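Local coordinates for phage-related conserved hypothetical protein, BB2244 (PDB 2BDV) that is of unknown function but, as a member of the SRAP (SOS response associated peptidase) family, may take part in the response to DNA damage, at residues A[75-78]-A[79-83]; A[177-180]-A[181-184]; A[140-143]-A[144-147]. All coordinates share one frame; numbering follows the deposited sequence.

Contact 1 of 3, residues A[75-78]-A[79-83]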
loop_
_atom_site.group_PDB
_atom_site.type_symbol
_atom_site.label_atom_id
_atom_site.label_comp_id
_atom_site.label_asym_id
_atom_site.label_seq_id
_atom_site.Cartn_x
_atom_site.Cartn_y
_atom_site.Cartn_z
ATOM N N LYS A 75 0.109 10.348 -3.145
ATOM C CA LYS A 75 -0.637 10.784 -4.323
ATOM C C LYS A 75 0.134 10.574 -5.625
ATOM O O LYS A 75 1.203 11.143 -5.841
ATOM C CB LYS A 75 -1.041 12.263 -4.191
ATOM C CG LYS A 75 -1.906 12.791 -5.336
ATOM C CD LYS A 75 -2.270 14.250 -5.124
ATOM C CE LYS A 75 -3.279 14.426 -4.008
ATOM N NZ LYS A 75 -4.648 14.020 -4.434
ATOM N N LEU A 76 -0.439 9.743 -6.486
ATOM C CA LEU A 76 0.138 9.410 -7.770
ATOM C C LEU A 76 0.636 10.636 -8.531
ATOM O O LEU A 76 1.747 10.642 -9.057
ATOM C CB LEU A 76 -0.902 8.650 -8.597
ATOM C CG LEU A 76 -0.529 8.194 -10.002
ATOM C CD1 LEU A 76 -0.503 9.400 -10.921
ATOM C CD2 LEU A 76 0.825 7.481 -9.985
ATOM N N GLU A 77 -0.177 11.681 -8.584
ATOM C CA GLU A 77 0.215 12.872 -9.317
ATOM C C GLU A 77 1.402 13.615 -8.722
ATOM O O GLU A 77 2.216 14.165 -9.461
ATOM C CB GLU A 77 -0.965 13.823 -9.443
ATOM C CG GLU A 77 -0.682 14.946 -10.398
ATOM C CD GLU A 77 -1.934 15.651 -10.819
ATOM O OE1 GLU A 77 -2.598 16.242 -9.937
ATOM O OE2 GLU A 77 -2.254 15.601 -12.029
ATOM N N THR A 78 1.500 13.651 -7.396
ATOM C CA THR A 78 2.632 14.325 -6.779
ATOM C C THR A 78 3.903 13.565 -7.159
ATOM O O THR A 78 4.959 14.163 -7.347
ATOM C CB THR A 78 2.487 14.396 -5.248
ATOM O OG1 THR A 78 1.376 15.235 -4.917
ATOM C CG2 THR A 78 3.747 14.976 -4.615
ATOM N N ILE A 79 3.795 12.249 -7.299
ATOM C CA ILE A 79 4.948 11.445 -7.683
ATOM C C ILE A 79 5.281 11.715 -9.154
ATOM O O ILE A 79 6.450 11.771 -9.535
ATOM C CB ILE A 79 4.672 9.933 -7.478
ATOM C CG1 ILE A 79 4.270 9.676 -6.025
ATOM C CG2 ILE A 79 5.909 9.122 -7.836
ATOM C CD1 ILE A 79 3.894 8.240 -5.731
ATOM N N GLU A 80 4.247 11.891 -9.975
ATOM C CA GLU A 80 4.434 12.168 -11.397
ATOM C C GLU A 80 5.076 13.542 -11.623
ATOM O O GLU A 80 5.992 13.680 -12.436
ATOM C CB GLU A 80 3.092 12.116 -12.137
ATOM C CG GLU A 80 2.432 10.746 -12.182
ATOM C CD GLU A 80 3.366 9.672 -12.708
ATOM O OE1 GLU A 80 4.053 9.928 -13.718
ATOM O OE2 GLU A 80 3.404 8.571 -12.121
ATOM N N ARG A 81 4.584 14.548 -10.902
ATOM C CA ARG A 81 5.094 15.911 -11.010
ATOM C C ARG A 81 6.402 16.025 -10.227
ATOM O O ARG A 81 6.963 17.112 -10.083
ATOM C CB ARG A 81 4.076 16.912 -10.439
ATOM C CG ARG A 81 2.621 16.649 -10.824
ATOM C CD ARG A 81 2.337 16.898 -12.300
ATOM N NE ARG A 81 1.065 16.306 -12.719
ATOM C CZ ARG A 81 0.470 16.546 -13.884
ATOM N NH1 ARG A 81 1.025 17.375 -14.760
ATOM N NH2 ARG A 81 -0.675 15.946 -14.181
ATOM N N HIS A 82 6.870 14.891 -9.715
ATOM C CA HIS A 82 8.103 14.825 -8.938
ATOM C C HIS A 82 8.073 15.848 -7.809
ATOM O O HIS A 82 8.937 16.716 -7.713
ATOM C CB HIS A 82 9.313 15.067 -9.848
ATOM C CG HIS A 82 10.595 14.511 -9.311
ATOM N ND1 HIS A 82 11.624 15.310 -8.860
ATOM C CD2 HIS A 82 11.014 13.234 -9.149
ATOM C CE1 HIS A 82 12.621 14.550 -8.445
ATOM N NE2 HIS A 82 12.276 13.285 -8.609
ATOM N N GLY A 83 7.064 15.735 -6.953
ATOM C CA GLY A 83 6.937 16.662 -5.845
ATOM C C GLY A 83 7.330 16.074 -4.504
ATOM O O GLY A 83 7.570 14.871 -4.381
#
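E77 and R81, one helical turn apart, are joined by a salt bridge at the surface, with E77 OE2 2.7 Å from R81 NH2. The bond is bent. The carboxylate and guanidinium planes stand 72° apart, and OE2 is met on its anti side, tilted out of both planes. The E77 chain is extended, the R81 chain is bent at chi2, and the two cross obliquely.

The remaining side-chain contacts are mainly van der Waals. L76 CG is anti to the backbone N (chi1 180°), which brings CD1 to 3.5 Å from E80 CG. L76 CD2 lies alongside E80 OE2. The E80 carboxylate has its stronger partner in R192, through OE1. L76 and I79 also pack on L191 of helix 184-191. T78 CG2 rests against the backbone of G83, 3.7 Å from G83 C.

The backbone bonds run through the short helix 76-80. I79 N reaches K75 O at 3.2 Å, and E80 N reaches L76 O at 2.9 Å. K75 takes the N-cap position, and its NZ pairs with D153. At the other end G83 N donates to T78 O at 2.7 Å, nearly straight (163°). H82 has positive phi, and its N makes a weak bond to I79 O. This is a Schellman motif, a common way for a helix to end and the chain to turn away.

Contact 2 of 3, residues A[177-180]-A[181-184]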
loop_
_atom_site.group_PDB
_atom_site.type_symbol
_atom_site.label_atom_id
_atom_site.label_comp_id
_atom_site.label_asym_id
_atom_site.label_seq_id
_atom_site.Cartn_x
_atom_site.Cartn_y
_atom_site.Cartn_z
ATOM N N TRP A 177 9.219 -2.468 -10.934
ATOM C CA TRP A 177 9.139 -1.423 -9.924
ATOM C C TRP A 177 10.169 -1.596 -8.802
ATOM O O TRP A 177 10.851 -0.643 -8.444
ATOM C CB TRP A 177 7.714 -1.370 -9.349
ATOM C CG TRP A 177 7.514 -0.427 -8.177
ATOM C CD1 TRP A 177 7.424 -0.771 -6.853
ATOM C CD2 TRP A 177 7.323 0.993 -8.234
ATOM N NE1 TRP A 177 7.181 0.345 -6.085
ATOM C CE2 TRP A 177 7.121 1.441 -6.904
ATOM C CE3 TRP A 177 7.306 1.932 -9.276
ATOM C CZ2 TRP A 177 6.898 2.790 -6.593
ATOM C CZ3 TRP A 177 7.084 3.270 -8.965
ATOM C CH2 TRP A 177 6.884 3.686 -7.632
ATOM N N VAL A 178 10.308 -2.809 -8.266
ATOM C CA VAL A 178 11.255 -3.049 -7.171
ATOM C C VAL A 178 12.731 -3.179 -7.608
ATOM O O VAL A 178 13.635 -3.128 -6.772
ATOM C CB VAL A 178 10.849 -4.315 -6.351
ATOM C CG1 VAL A 178 10.909 -5.563 -7.238
ATOM C CG2 VAL A 178 11.785 -4.497 -5.158
ATOM N N ASP A 179 12.959 -3.332 -8.913
ATOM C CA ASP A 179 14.300 -3.475 -9.505
ATOM C C ASP A 179 15.078 -2.157 -9.418
ATOM O O ASP A 179 14.784 -1.197 -10.137
ATOM C CB ASP A 179 14.164 -3.917 -10.976
ATOM C CG ASP A 179 15.486 -4.400 -11.593
ATOM O OD1 ASP A 179 15.422 -5.166 -12.583
ATOM O OD2 ASP A 179 16.571 -4.009 -11.115
ATOM N N PRO A 180 16.094 -2.104 -8.544
ATOM C CA PRO A 180 16.910 -0.902 -8.362
ATOM C C PRO A 180 17.521 -0.367 -9.664
ATOM O O PRO A 180 17.888 0.805 -9.750
ATOM C CB PRO A 180 17.961 -1.352 -7.348
ATOM C CG PRO A 180 18.110 -2.803 -7.632
ATOM C CD PRO A 180 16.688 -3.258 -7.846
ATOM N N ALA A 181 17.606 -1.225 -10.677
ATOM C CA ALA A 181 18.176 -0.837 -11.960
ATOM C C ALA A 181 17.230 0.010 -12.814
ATOM O O ALA A 181 17.679 0.763 -13.681
ATOM C CB ALA A 181 18.598 -2.079 -12.736
ATOM N N THR A 182 15.925 -0.110 -12.588
ATOM C CA THR A 182 14.969 0.666 -13.379
ATOM C C THR A 182 15.012 2.138 -12.993
ATOM O O THR A 182 14.865 2.487 -11.827
ATOM C CB THR A 182 13.523 0.153 -13.205
ATOM O OG1 THR A 182 13.048 0.492 -11.900
ATOM C CG2 THR A 182 13.471 -1.354 -13.383
ATOM N N PRO A 183 15.216 3.023 -13.976
ATOM C CA PRO A 183 15.278 4.465 -13.722
ATOM C C PRO A 183 13.956 5.035 -13.220
ATOM O O PRO A 183 12.894 4.453 -13.448
ATOM C CB PRO A 183 15.684 5.035 -15.079
ATOM C CG PRO A 183 15.020 4.092 -16.031
ATOM C CD PRO A 183 15.328 2.739 -15.418
ATOM N N VAL A 184 14.042 6.170 -12.528
ATOM C CA VAL A 184 12.880 6.860 -11.968
ATOM C C VAL A 184 11.845 7.183 -13.045
ATOM O O VAL A 184 10.637 7.170 -12.790
ATOM C CB VAL A 184 13.300 8.194 -11.286
ATOM C CG1 VAL A 184 12.075 8.945 -10.779
ATOM C CG2 VAL A 184 14.257 7.913 -10.142
#
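D179, A181 and T182 meet in a tight local turn at the surface, in the loop between helix 171-178 and helix 184-191. It is a type I beta turn from D179 to T182, with P180 and A181 at its corners. T182 N closes it by donating to D179 O at 2.9 Å (155°).

The D179 side chain makes a second bond inside the turn. Its CG is swung anti to the backbone N (chi1 -167°), which carries OD2 over to A181 N at 3.0 Å. A181 N comes from above the carboxylate plane. A181 CB packs close beside the same oxygen, 3.2 Å from D179 OD2. R47 adds a long, weak ion pair to that carboxylate.

The T182 side chain packs back on D179. Its CG2 touches D179 CB at 3.6 Å. Its OG1 is 3.0 Å from D179 O, but E176 O is also within reach of the hydroxyl, and which of the two takes the proton is not settled. R94 bonds to W177 O through NE, and W177 NE1 bonds to I95 O, so the last turn of the helix is tied to strand 94-99.

D179 OD2 accepts the amide of A181, two residues on, which is an Asx turn; here P180 lies between them. It is built into the beta turn that joins two helices.

Contact 3 of 3, residues A[140-143]-A[144-147]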
loop_
_atom_site.group_PDB
_atom_site.type_symbol
_atom_site.label_atom_id
_atom_site.label_comp_id
_atom_site.label_asym_id
_atom_site.label_seq_id
_atom_site.Cartn_x
_atom_site.Cartn_y
_atom_site.Cartn_z
ATOM N N GLU A 140 16.453 2.857 11.816
ATOM C CA GLU A 140 15.492 2.345 12.777
ATOM C C GLU A 140 14.123 2.209 12.117
ATOM O O GLU A 140 13.833 2.884 11.127
ATOM C CB GLU A 140 15.421 3.278 13.979
ATOM C CG GLU A 140 15.255 2.541 15.286
ATOM C CD GLU A 140 15.740 3.355 16.460
ATOM O OE1 GLU A 140 16.920 3.775 16.444
ATOM O OE2 GLU A 140 14.945 3.571 17.399
ATOM N N LEU A 141 13.287 1.334 12.668
ATOM C CA LEU A 141 11.954 1.087 12.124
ATOM C C LEU A 141 10.883 1.978 12.747
ATOM O O LEU A 141 9.889 1.492 13.295
ATOM C CB LEU A 141 11.589 -0.390 12.311
ATOM C CG LEU A 141 12.540 -1.396 11.646
ATOM C CD1 LEU A 141 12.216 -2.791 12.135
ATOM C CD2 LEU A 141 12.424 -1.318 10.137
ATOM N N ASP A 142 11.093 3.287 12.646
ATOM C CA ASP A 142 10.167 4.268 13.195
ATOM C C ASP A 142 9.401 5.028 12.100
ATOM O O ASP A 142 9.575 4.756 10.910
ATOM C CB ASP A 142 10.923 5.255 14.107
ATOM C CG ASP A 142 12.206 5.789 13.478
ATOM O OD1 ASP A 142 12.298 5.838 12.231
ATOM O OD2 ASP A 142 13.128 6.178 14.233
ATOM N N GLU A 143 8.554 5.972 12.506
ATOM C CA GLU A 143 7.768 6.751 11.552
ATOM C C GLU A 143 8.657 7.552 10.621
ATOM O O GLU A 143 8.273 7.845 9.490
ATOM C CB GLU A 143 6.818 7.713 12.269
ATOM C CG GLU A 143 6.036 7.078 13.383
ATOM C CD GLU A 143 6.874 6.942 14.632
ATOM O OE1 GLU A 143 6.499 6.144 15.517
ATOM O OE2 GLU A 143 7.906 7.647 14.724
ATOM N N ALA A 144 9.839 7.918 11.107
ATOM C CA ALA A 144 10.787 8.677 10.305
ATOM C C ALA A 144 11.230 7.838 9.113
ATOM O O ALA A 144 11.742 8.368 8.124
ATOM C CB ALA A 144 11.995 9.076 11.141
ATOM N N HIS A 145 11.033 6.526 9.205
ATOM C CA HIS A 145 11.399 5.646 8.103
ATOM C C HIS A 145 10.218 4.788 7.659
ATOM O O HIS A 145 10.399 3.688 7.148
ATOM C CB HIS A 145 12.596 4.770 8.494
ATOM C CG HIS A 145 13.816 5.559 8.850
ATOM N ND1 HIS A 145 14.017 6.088 10.107
ATOM C CD2 HIS A 145 14.853 5.992 8.093
ATOM C CE1 HIS A 145 15.120 6.815 10.107
ATOM N NE2 HIS A 145 15.646 6.774 8.895
ATOM N N GLY A 146 9.007 5.313 7.844
ATOM C CA GLY A 146 7.808 4.587 7.451
ATOM C C GLY A 146 7.509 4.720 5.965
ATOM O O GLY A 146 8.157 5.498 5.269
ATOM N N PHE A 147 6.531 3.966 5.465
ATOM C CA PHE A 147 6.196 4.043 4.045
ATOM C C PHE A 147 4.755 4.472 3.800
ATOM O O PHE A 147 3.958 4.543 4.730
ATOM C CB PHE A 147 6.447 2.693 3.349
ATOM C CG PHE A 147 5.503 1.593 3.768
ATOM C CD1 PHE A 147 5.884 0.657 4.721
ATOM C CD2 PHE A 147 4.238 1.477 3.187
ATOM C CE1 PHE A 147 5.030 -0.384 5.094
ATOM C CE2 PHE A 147 3.367 0.436 3.552
ATOM C CZ PHE A 147 3.766 -0.497 4.509
#
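The H145 ring is met at its edge by the D142 carboxylate, nearly in the ring plane. The two flat groups lie side by side and point the same way, with their planes only 18° apart. H145 ND1 donates to D142 OD1 at 2.7 Å, and the bond is almost straight (174°). OD1 uses its syn lone pair, and it lies in the ring plane. Such a short, coplanar bond should hold the ring at a set rotation. E140 O approaches the ring obliquely, 3.5 Å from H145 CG. W135 and A139 also touch the H145 side chain.

D142 CG stands between its own backbone N and carbonyl carbon (chi1 47°), which turns the carboxylate back over the next residues. OD1 therefore also lies near A144, 3.4 Å from its CB.

The backbone makes a short 3-10 turn here, in the loop between strands 126-133 and 147-151. H145 N donates to D142 O at 2.9 Å, and G146 N donates to E143 O at 3.1 Å. The side chain and the carbonyl of D142 both reach H145, three residues on. Ahead of this, L141 is the centre of an inverse gamma turn, with a weak bond from D142 N to E140 O.

E143 OE2 forms a salt bridge with K63, and the backbones of these two residues are hydrogen-bonded as well. F147 starts the next strand and stacks on W60.

Contact 1 comes first along the chain, at the short helix after edge strand 73-75. It turns the chain out of that helix. Contact 3 follows, and shapes the end of the loop from strand 126-133 to strand 147-151 in the same mixed sheet. Contact 2 is last, and bends the chain between helices 171-178 and 184-191. The three are in series: none nests in or crosses another. Contacts 1 and 2 have centres about 17 Å apart, and both border helix 184-191, where L191 meets L76, I79 and W177. Contact 3 lies farther off, its centre about 21 Å from that of contact 1. W177 bonds to the carbonyl of I95, and F147 packs on its side chain.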